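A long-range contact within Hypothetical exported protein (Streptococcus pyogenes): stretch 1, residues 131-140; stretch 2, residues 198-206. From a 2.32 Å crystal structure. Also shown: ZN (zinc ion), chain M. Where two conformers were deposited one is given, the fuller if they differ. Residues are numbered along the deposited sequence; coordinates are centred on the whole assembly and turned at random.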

# COMPACT_ATOMS: atom_id res chain seq x y z
N LEU A 131 -11.33 -7.52 2.35
CA LEU A 131 -11.09 -7.31 0.96
C LEU A 131 -9.93 -8.18 0.55
O LEU A 131 -9.05 -8.44 1.34
CB LEU A 131 -10.80 -5.83 0.66
CG LEU A 131 -11.71 -4.83 1.37
CD1 LEU A 131 -11.10 -3.44 1.41
CD2 LEU A 131 -13.10 -4.82 0.71
N LYS A 132 -9.96 -8.66 -0.68
CA LYS A 132 -8.90 -9.47 -1.20
C LYS A 132 -8.41 -8.68 -2.37
O LYS A 132 -9.21 -8.14 -3.14
CB LYS A 132 -9.42 -10.84 -1.63
CG LYS A 132 -8.40 -11.73 -2.26
CD LYS A 132 -9.00 -13.12 -2.52
CE LYS A 132 -8.41 -13.74 -3.80
NZ LYS A 132 -8.97 -15.10 -4.10
N ILE A 133 -7.11 -8.56 -2.47
CA ILE A 133 -6.54 -7.79 -3.55
C ILE A 133 -5.70 -8.72 -4.37
O ILE A 133 -4.88 -9.43 -3.81
CB ILE A 133 -5.67 -6.62 -2.99
CG1 ILE A 133 -6.54 -5.62 -2.23
CG2 ILE A 133 -4.93 -5.93 -4.08
CD1 ILE A 133 -6.77 -5.96 -0.76
N ASN A 134 -5.88 -8.71 -5.69
CA ASN A 134 -5.09 -9.54 -6.60
C ASN A 134 -3.87 -8.76 -7.15
O ASN A 134 -4.04 -7.79 -7.90
CB ASN A 134 -5.97 -10.00 -7.80
CG ASN A 134 -7.22 -10.77 -7.37
OD1 ASN A 134 -7.13 -11.81 -6.72
ND2 ASN A 134 -8.40 -10.26 -7.74
N ILE A 135 -2.66 -9.18 -6.82
CA ILE A 135 -1.45 -8.45 -7.21
C ILE A 135 -1.16 -8.61 -8.70
O ILE A 135 -1.19 -9.73 -9.22
CB ILE A 135 -0.20 -8.95 -6.39
CG1 ILE A 135 -0.47 -8.82 -4.88
CG2 ILE A 135 1.09 -8.23 -6.86
CD1 ILE A 135 0.58 -9.48 -3.99
N PHE A 136 -0.87 -7.53 -9.41
CA PHE A 136 -0.53 -7.68 -10.82
C PHE A 136 0.77 -7.01 -11.24
O PHE A 136 1.22 -7.24 -12.34
CB PHE A 136 -1.67 -7.25 -11.75
CG PHE A 136 -2.00 -5.78 -11.69
CD1 PHE A 136 -1.34 -4.87 -12.49
CD2 PHE A 136 -2.97 -5.32 -10.82
CE1 PHE A 136 -1.64 -3.51 -12.43
CE2 PHE A 136 -3.29 -3.96 -10.75
CZ PHE A 136 -2.63 -3.06 -11.55
N ALA A 137 1.39 -6.19 -10.39
CA ALA A 137 2.64 -5.53 -10.78
C ALA A 137 3.55 -5.22 -9.60
O ALA A 137 3.09 -4.88 -8.51
CB ALA A 137 2.37 -4.25 -11.57
N CYS A 138 4.86 -5.33 -9.85
CA CYS A 138 5.88 -4.76 -8.98
C CYS A 138 6.60 -3.69 -9.77
O CYS A 138 7.17 -3.97 -10.82
CB CYS A 138 6.88 -5.85 -8.61
SG CYS A 138 8.10 -5.32 -7.41
N ILE A 139 6.60 -2.47 -9.25
CA ILE A 139 7.07 -1.28 -10.00
C ILE A 139 8.35 -0.67 -9.40
O ILE A 139 8.50 -0.58 -8.17
CB ILE A 139 5.95 -0.22 -9.99
CG1 ILE A 139 4.70 -0.74 -10.71
CG2 ILE A 139 6.42 1.15 -10.50
CD1 ILE A 139 3.40 -0.15 -10.21
N GLN A 140 9.28 -0.29 -10.27
CA GLN A 140 10.40 0.52 -9.82
C GLN A 140 10.27 1.90 -10.41
O GLN A 140 10.23 2.10 -11.63
CB GLN A 140 11.77 -0.07 -10.15
CG GLN A 140 12.93 0.91 -9.82
CD GLN A 140 13.47 0.80 -8.38
OE1 GLN A 140 13.04 1.52 -7.47
NE2 GLN A 140 14.42 -0.11 -8.19
N ARG A 198 11.79 4.37 -5.54
CA ARG A 198 10.58 3.91 -4.84
C ARG A 198 10.15 2.55 -5.37
O ARG A 198 10.25 2.27 -6.56
CB ARG A 198 9.41 4.91 -4.91
CG ARG A 198 9.66 6.30 -4.34
CD ARG A 198 9.67 6.32 -2.83
NE ARG A 198 9.92 7.65 -2.29
CZ ARG A 198 11.12 8.13 -1.93
NH1 ARG A 198 12.20 7.36 -2.06
NH2 ARG A 198 11.25 9.36 -1.41
N ILE A 199 9.67 1.69 -4.48
CA ILE A 199 9.05 0.48 -4.94
C ILE A 199 7.53 0.55 -4.75
O ILE A 199 7.05 1.05 -3.72
CB ILE A 199 9.64 -0.79 -4.25
CG1 ILE A 199 9.01 -2.05 -4.84
CG2 ILE A 199 9.47 -0.70 -2.73
CD1 ILE A 199 9.69 -3.35 -4.45
N ILE A 200 6.77 0.04 -5.72
CA ILE A 200 5.33 -0.08 -5.56
C ILE A 200 4.90 -1.51 -5.92
O ILE A 200 5.28 -2.00 -6.99
CB ILE A 200 4.55 0.91 -6.48
CG1 ILE A 200 5.00 2.35 -6.22
CG2 ILE A 200 3.05 0.75 -6.29
CD1 ILE A 200 4.34 3.41 -7.11
N VAL A 201 4.15 -2.15 -5.03
CA VAL A 201 3.42 -3.37 -5.31
C VAL A 201 1.93 -3.01 -5.41
O VAL A 201 1.32 -2.48 -4.46
CB VAL A 201 3.60 -4.42 -4.22
CG1 VAL A 201 2.67 -5.63 -4.47
CG2 VAL A 201 5.06 -4.90 -4.16
N ILE A 202 1.37 -3.24 -6.59
CA ILE A 202 -0.03 -2.87 -6.85
C ILE A 202 -0.91 -4.09 -7.15
O ILE A 202 -0.49 -5.03 -7.84
CB ILE A 202 -0.13 -1.80 -7.96
CG1 ILE A 202 -1.58 -1.50 -8.28
CG2 ILE A 202 0.54 -2.29 -9.21
CD1 ILE A 202 -1.73 -0.16 -8.92
N GLY A 203 -2.12 -4.09 -6.61
CA GLY A 203 -3.10 -5.11 -6.95
C GLY A 203 -4.48 -4.57 -7.29
O GLY A 203 -4.79 -3.39 -7.07
N GLN A 204 -5.35 -5.45 -7.78
CA GLN A 204 -6.75 -5.09 -8.03
C GLN A 204 -7.68 -5.71 -7.02
O GLN A 204 -7.59 -6.90 -6.76
CB GLN A 204 -7.17 -5.53 -9.42
CG GLN A 204 -8.49 -4.99 -9.91
CD GLN A 204 -8.71 -5.38 -11.36
OE1 GLN A 204 -8.40 -4.62 -12.28
NE2 GLN A 204 -9.16 -6.61 -11.58
N ILE A 205 -8.57 -4.91 -6.43
CA ILE A 205 -9.53 -5.45 -5.47
C ILE A 205 -10.40 -6.59 -6.09
O ILE A 205 -11.02 -6.42 -7.15
CB ILE A 205 -10.43 -4.36 -4.90
CG1 ILE A 205 -9.60 -3.24 -4.26
CG2 ILE A 205 -11.38 -4.95 -3.88
CD1 ILE A 205 -10.47 -2.08 -3.76
N GLU A 206 -10.41 -7.74 -5.44
CA GLU A 206 -11.15 -8.90 -5.89
C GLU A 206 -12.55 -8.52 -6.32
O GLU A 206 -13.41 -8.27 -5.46
CB GLU A 206 -11.22 -9.93 -4.76
CG GLU A 206 -12.05 -11.18 -5.06
CD GLU A 206 -11.44 -11.98 -6.17
OE1 GLU A 206 -10.59 -11.43 -6.92
OE2 GLU A 206 -11.82 -13.19 -6.29
ZN ZN M . -10.91 -13.66 -8.05
O HOH W 1 -12.55 -8.49 -2.21
O HOH W 2 -9.31 -14.36 -6.73
O HOH W 3 -9.64 -8.45 -9.53
O HOH W 4 -13.17 -13.00 -8.32

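The two stretches are neighbouring antiparallel strands, tied by backbone hydrogen bonds and burying 938 Å² between them. At R198 the side chain points away from stretch 1, so its long charged chain takes little part in the contact. I199 follows with its side chain on the same face as C138, and its CD1 lies 3.9 Å from C138 SG, a packing of two apolar groups in the interior.

I200 forms a hydrogen-bonded pair with I139: I139 N donates to I200 O at 2.7 Å and I200 N to I139 O at 3.1 Å. The branched side chains meet directly across the pair, I139 CB lying 3.9 Å from I200 CB. V201, compact and branched, suits the other, buried apolar face, where its CG1 lies 3.9 Å from I135 CG2.

Between I202 and G203 the register shifts by one, F136 being the extra residue of a beta bulge in stretch 1. I202 O therefore serves two donors, F136 N at 3.0 Å and, weakly, A137 N at 3.4 Å, while I202 N donates to A137 O at 3.1 Å. Small A137 lets I202 come close, CB to CG2 being 3.6 Å; the same CG2 sits over the F136 ring face, 4.3 Å from its centroid.

Glycine suits the next position: a CB on G203 would clash with I133 CG2 and N134 O. Q204 continues the pairing, with N134 N to Q204 O and Q204 N to N134 O both 2.7 Å; its buried polar amide is hydrogen-bonded elsewhere in the structure, and NE2 also donates to water 3. I205 offers an apolar chain to I133 at the partly exposed strand end, CG1 to CG1 being 4.4 Å.

E206 closes the contact. Its N donates to K132 O at 2.6 Å, and its OE1 accepts from N134 ND2 at 2.6 Å. The carboxylate also binds zinc through OE1 (2.5 Å) and OE2 (2.0 Å), so one acidic group serves both metal and amide.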